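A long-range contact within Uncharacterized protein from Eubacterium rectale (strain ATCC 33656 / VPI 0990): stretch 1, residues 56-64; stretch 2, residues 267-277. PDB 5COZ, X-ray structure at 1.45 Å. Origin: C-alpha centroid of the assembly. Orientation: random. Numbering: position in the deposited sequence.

Stretch 1 (56-64) SYYVKSGKV
Stretch 2 267-277: TTETGEILHPS

How do the two backbones run past each other? Residues 58-64 and 267-272 are neighbouring antiparallel strands, their N-to-C directions 162° apart and their axes approaching to 4.2 Å. Most phi/psi pairs are extended, as in Val59 (-126/136) and Thr270 (-136/141). Tyr58 lies opposite Glu272 and Lys60 opposite Thr270, each with CA atoms 4.3 Å apart, while the CA atoms of Val59 and Gly271 are 5.7 Å apart. Thr268, at -103/-42, departs from the extended form, and beyond it the register shifts, so that Gly62 CA lies 4.1 Å from Thr267 CA. Before the first strand Tyr57 bends at -85/-3; after the second, Ile273 to His275 stay extended.

Which backbone atoms hold the ladder together? Val59 N donates to Gly271 O at 2.9 Å, and Gly271 N returns a bond to Val59 O at 3.2 Å. Toward one end Ile273 N reaches Tyr57 O at 2.8 Å; toward the other, Ser61 N bonds Glu269 O at 2.8 Å and Thr268 N bonds Ser61 O at 2.9 Å. That last donor is Thr268, not Glu269, in keeping with the shifted register. Between these bonds, CA-H...O contacts such as Glu272 CA to Tyr57 O at 3.3 Å use the same carbonyls.

What fills the buried part of the contact? Tyr57, with chi1 m and chi2 -72°, has the most area covered by the opposite stretch. Its ring makes an offset stack with His275 (chi1 m, chi2 175°), centroids 4.3 Å apart and planes at 30°, and Tyr57 CZ comes to 3.3 Å from His275 CD2. Ile273 (p, t) lies at the tyrosine ring's edge, with its CG1 3.7 Å from Tyr57 CD1, and its CG2 also meets Val59 CG2 at 3.9 Å. The branched chains of Ile273 and Val59 (t) thus pack without needing polar partners. Tyr57 OH and His275 ND1 are hydrogen-bonded elsewhere in the structure, so both polar rings can sit here with these groups satisfied.

How do the more exposed side chains join the strands? Tyr58, Lys60, Thr270 and Glu272 share one face of the sheet. Tyr58 (m, chi2 82°) turns its ring face to Glu272 CB, which is 4.2 Å from the ring centroid; Glu272 (t, t, chi3 -13°) extends until its OE1 is 2.8 Å from Tyr58 OH. Lys60 (m, t, t, m) is long enough to carry NZ past Thr270 to Thr267 OG1, a hydrogen bond of 3.1 Å, and a water links Lys60 NZ at 2.8 Å to Thr270 OG1 at 2.7 Å.

What closes the far end, around Gly62? Thr268 (p) points toward the first strand, its CG2 3.8 Å from Lys63 CG and its OG1 3.5 Å from Ser61 CB. A second water donates to Gly62 O at 2.8 Å and accepts from Thr268 OG1 at 3.1 Å. Altogether the two stretches bury 833 Å².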

# COMPACT_ATOMS: atom_id res chain seq x y z
N SER A 56 -19.09 1.58 -9.99
CA SER A 56 -19.81 0.52 -10.65
C SER A 56 -18.85 -0.57 -11.06
O SER A 56 -17.64 -0.43 -10.85
CB SER A 56 -20.57 1.04 -11.88
OG SER A 56 -19.69 1.20 -12.97
N TYR A 57 -19.39 -1.63 -11.67
CA TYR A 57 -18.55 -2.71 -12.17
C TYR A 57 -18.01 -2.41 -13.58
O TYR A 57 -17.26 -3.21 -14.13
CB TYR A 57 -19.31 -4.03 -12.19
CG TYR A 57 -19.63 -4.61 -10.83
CD1 TYR A 57 -18.63 -5.17 -10.03
CD2 TYR A 57 -20.94 -4.65 -10.36
CE1 TYR A 57 -18.93 -5.79 -8.82
CE2 TYR A 57 -21.25 -5.27 -9.15
CZ TYR A 57 -20.25 -5.84 -8.38
OH TYR A 57 -20.56 -6.50 -7.21
N TYR A 58 -18.40 -1.27 -14.19
CA TYR A 58 -17.88 -0.91 -15.51
C TYR A 58 -16.62 -0.11 -15.32
O TYR A 58 -16.66 1.00 -14.75
CB TYR A 58 -18.92 -0.11 -16.29
CG TYR A 58 -19.98 -1.00 -16.86
CD1 TYR A 58 -21.05 -1.44 -16.08
CD2 TYR A 58 -19.90 -1.46 -18.17
CE1 TYR A 58 -22.04 -2.27 -16.61
CE2 TYR A 58 -20.87 -2.30 -18.71
CZ TYR A 58 -21.94 -2.71 -17.92
OH TYR A 58 -22.87 -3.57 -18.45
N VAL A 59 -15.48 -0.69 -15.71
CA VAL A 59 -14.16 -0.12 -15.41
C VAL A 59 -13.35 0.05 -16.66
O VAL A 59 -13.32 -0.85 -17.53
CB VAL A 59 -13.42 -1.05 -14.40
CG1 VAL A 59 -12.01 -0.54 -14.07
CG2 VAL A 59 -14.22 -1.21 -13.12
N LYS A 60 -12.70 1.20 -16.77
CA LYS A 60 -11.82 1.52 -17.87
C LYS A 60 -10.46 0.87 -17.73
O LYS A 60 -9.95 0.76 -16.63
CB LYS A 60 -11.53 3.03 -17.92
CG LYS A 60 -12.73 3.90 -18.19
CD LYS A 60 -12.30 5.36 -17.95
CE LYS A 60 -13.33 6.35 -18.38
NZ LYS A 60 -13.40 6.44 -19.87
N SER A 61 -9.89 0.47 -18.86
CA SER A 61 -8.47 0.18 -19.00
C SER A 61 -7.89 1.34 -19.74
O SER A 61 -8.61 2.05 -20.46
CB SER A 61 -8.23 -1.11 -19.76
OG SER A 61 -8.67 -2.19 -18.96
N GLY A 62 -6.59 1.54 -19.61
CA GLY A 62 -6.01 2.66 -20.34
C GLY A 62 -4.51 2.61 -20.40
O GLY A 62 -3.88 1.56 -20.21
N LYS A 63 -3.95 3.75 -20.77
CA LYS A 63 -2.51 3.98 -20.80
C LYS A 63 -2.23 5.10 -19.85
O LYS A 63 -3.00 6.08 -19.81
CB LYS A 63 -2.03 4.39 -22.19
CG LYS A 63 -2.31 3.41 -23.32
CD LYS A 63 -1.32 2.29 -23.37
CE LYS A 63 -1.46 1.54 -24.68
NZ LYS A 63 -0.65 0.30 -24.61
N VAL A 64 -1.14 4.99 -19.10
CA VAL A 64 -0.68 6.07 -18.20
C VAL A 64 0.78 6.30 -18.45
O VAL A 64 1.48 5.42 -18.97
CB VAL A 64 -0.88 5.73 -16.68
CG1 VAL A 64 -2.35 5.50 -16.33
CG2 VAL A 64 -0.03 4.53 -16.26
N THR A 267 -8.07 6.16 -22.48
CA THR A 267 -8.84 4.95 -22.27
C THR A 267 -8.60 4.05 -23.47
O THR A 267 -8.70 4.52 -24.61
CB THR A 267 -10.33 5.29 -22.14
OG1 THR A 267 -10.50 6.17 -21.03
CG2 THR A 267 -11.20 4.04 -21.94
N THR A 268 -8.35 2.77 -23.22
CA THR A 268 -8.12 1.81 -24.33
C THR A 268 -9.37 0.96 -24.55
O THR A 268 -9.73 0.68 -25.69
CB THR A 268 -6.90 0.94 -24.07
OG1 THR A 268 -7.05 0.33 -22.78
CG2 THR A 268 -5.60 1.73 -24.12
N GLU A 269 -9.99 0.52 -23.46
CA GLU A 269 -11.21 -0.27 -23.49
C GLU A 269 -11.96 -0.10 -22.18
O GLU A 269 -11.41 0.40 -21.20
CB GLU A 269 -10.92 -1.76 -23.77
CG GLU A 269 -10.03 -2.41 -22.73
CD GLU A 269 -9.41 -3.75 -23.07
OE1 GLU A 269 -9.75 -4.32 -24.14
OE2 GLU A 269 -8.59 -4.24 -22.26
N THR A 270 -13.23 -0.43 -22.20
CA THR A 270 -14.07 -0.38 -21.01
C THR A 270 -14.88 -1.65 -21.03
O THR A 270 -15.34 -2.09 -22.07
CB THR A 270 -14.97 0.87 -20.98
OG1 THR A 270 -14.19 2.04 -21.24
CG2 THR A 270 -15.74 1.01 -19.65
N GLY A 271 -15.06 -2.21 -19.86
CA GLY A 271 -15.86 -3.41 -19.78
C GLY A 271 -16.34 -3.62 -18.37
O GLY A 271 -15.86 -2.97 -17.43
N GLU A 272 -17.22 -4.59 -18.22
CA GLU A 272 -17.74 -4.97 -16.93
C GLU A 272 -16.81 -5.97 -16.30
O GLU A 272 -16.39 -6.93 -16.95
CB GLU A 272 -19.13 -5.60 -17.14
CG GLU A 272 -19.92 -5.78 -15.87
CD GLU A 272 -21.40 -6.04 -16.11
OE1 GLU A 272 -21.87 -5.85 -17.25
OE2 GLU A 272 -22.08 -6.45 -15.14
N ILE A 273 -16.47 -5.75 -15.03
CA ILE A 273 -15.65 -6.70 -14.30
C ILE A 273 -16.52 -7.75 -13.65
O ILE A 273 -17.73 -7.56 -13.49
CB ILE A 273 -14.73 -6.01 -13.26
CG1 ILE A 273 -15.55 -5.38 -12.09
CG2 ILE A 273 -13.80 -5.00 -13.97
CD1 ILE A 273 -14.69 -4.92 -10.95
N LEU A 274 -15.91 -8.84 -13.25
CA LEU A 274 -16.58 -9.90 -12.52
C LEU A 274 -16.93 -9.46 -11.12
O LEU A 274 -16.17 -8.70 -10.50
CB LEU A 274 -15.63 -11.11 -12.41
CG LEU A 274 -15.40 -11.89 -13.70
CD1 LEU A 274 -14.27 -12.89 -13.52
CD2 LEU A 274 -16.69 -12.61 -14.14
N HIS A 275 -18.02 -10.00 -10.58
CA HIS A 275 -18.32 -9.80 -9.16
C HIS A 275 -17.28 -10.57 -8.37
O HIS A 275 -16.77 -11.60 -8.84
CB HIS A 275 -19.73 -10.31 -8.82
CG HIS A 275 -20.84 -9.57 -9.51
ND1 HIS A 275 -22.15 -10.00 -9.38
CD2 HIS A 275 -20.82 -8.46 -10.28
CE1 HIS A 275 -22.89 -9.17 -10.10
NE2 HIS A 275 -22.15 -8.20 -10.63
N PRO A 276 -17.00 -10.17 -7.13
CA PRO A 276 -15.94 -10.87 -6.38
C PRO A 276 -16.34 -12.29 -5.96
O PRO A 276 -15.46 -13.09 -5.63
CB PRO A 276 -15.65 -9.95 -5.19
CG PRO A 276 -16.93 -9.11 -5.02
CD PRO A 276 -17.46 -8.94 -6.43
N SER A 277 -17.65 -12.63 -6.04
CA SER A 277 -18.07 -14.01 -5.78
C SER A 277 -17.35 -14.98 -6.72
O SER A 277 -16.92 -16.06 -6.30
CB SER A 277 -19.57 -14.16 -5.96
OG SER A 277 -19.98 -13.58 -7.19
O HOH W 1 -15.20 4.49 -20.80
O HOH W 2 -4.51 -0.80 -21.50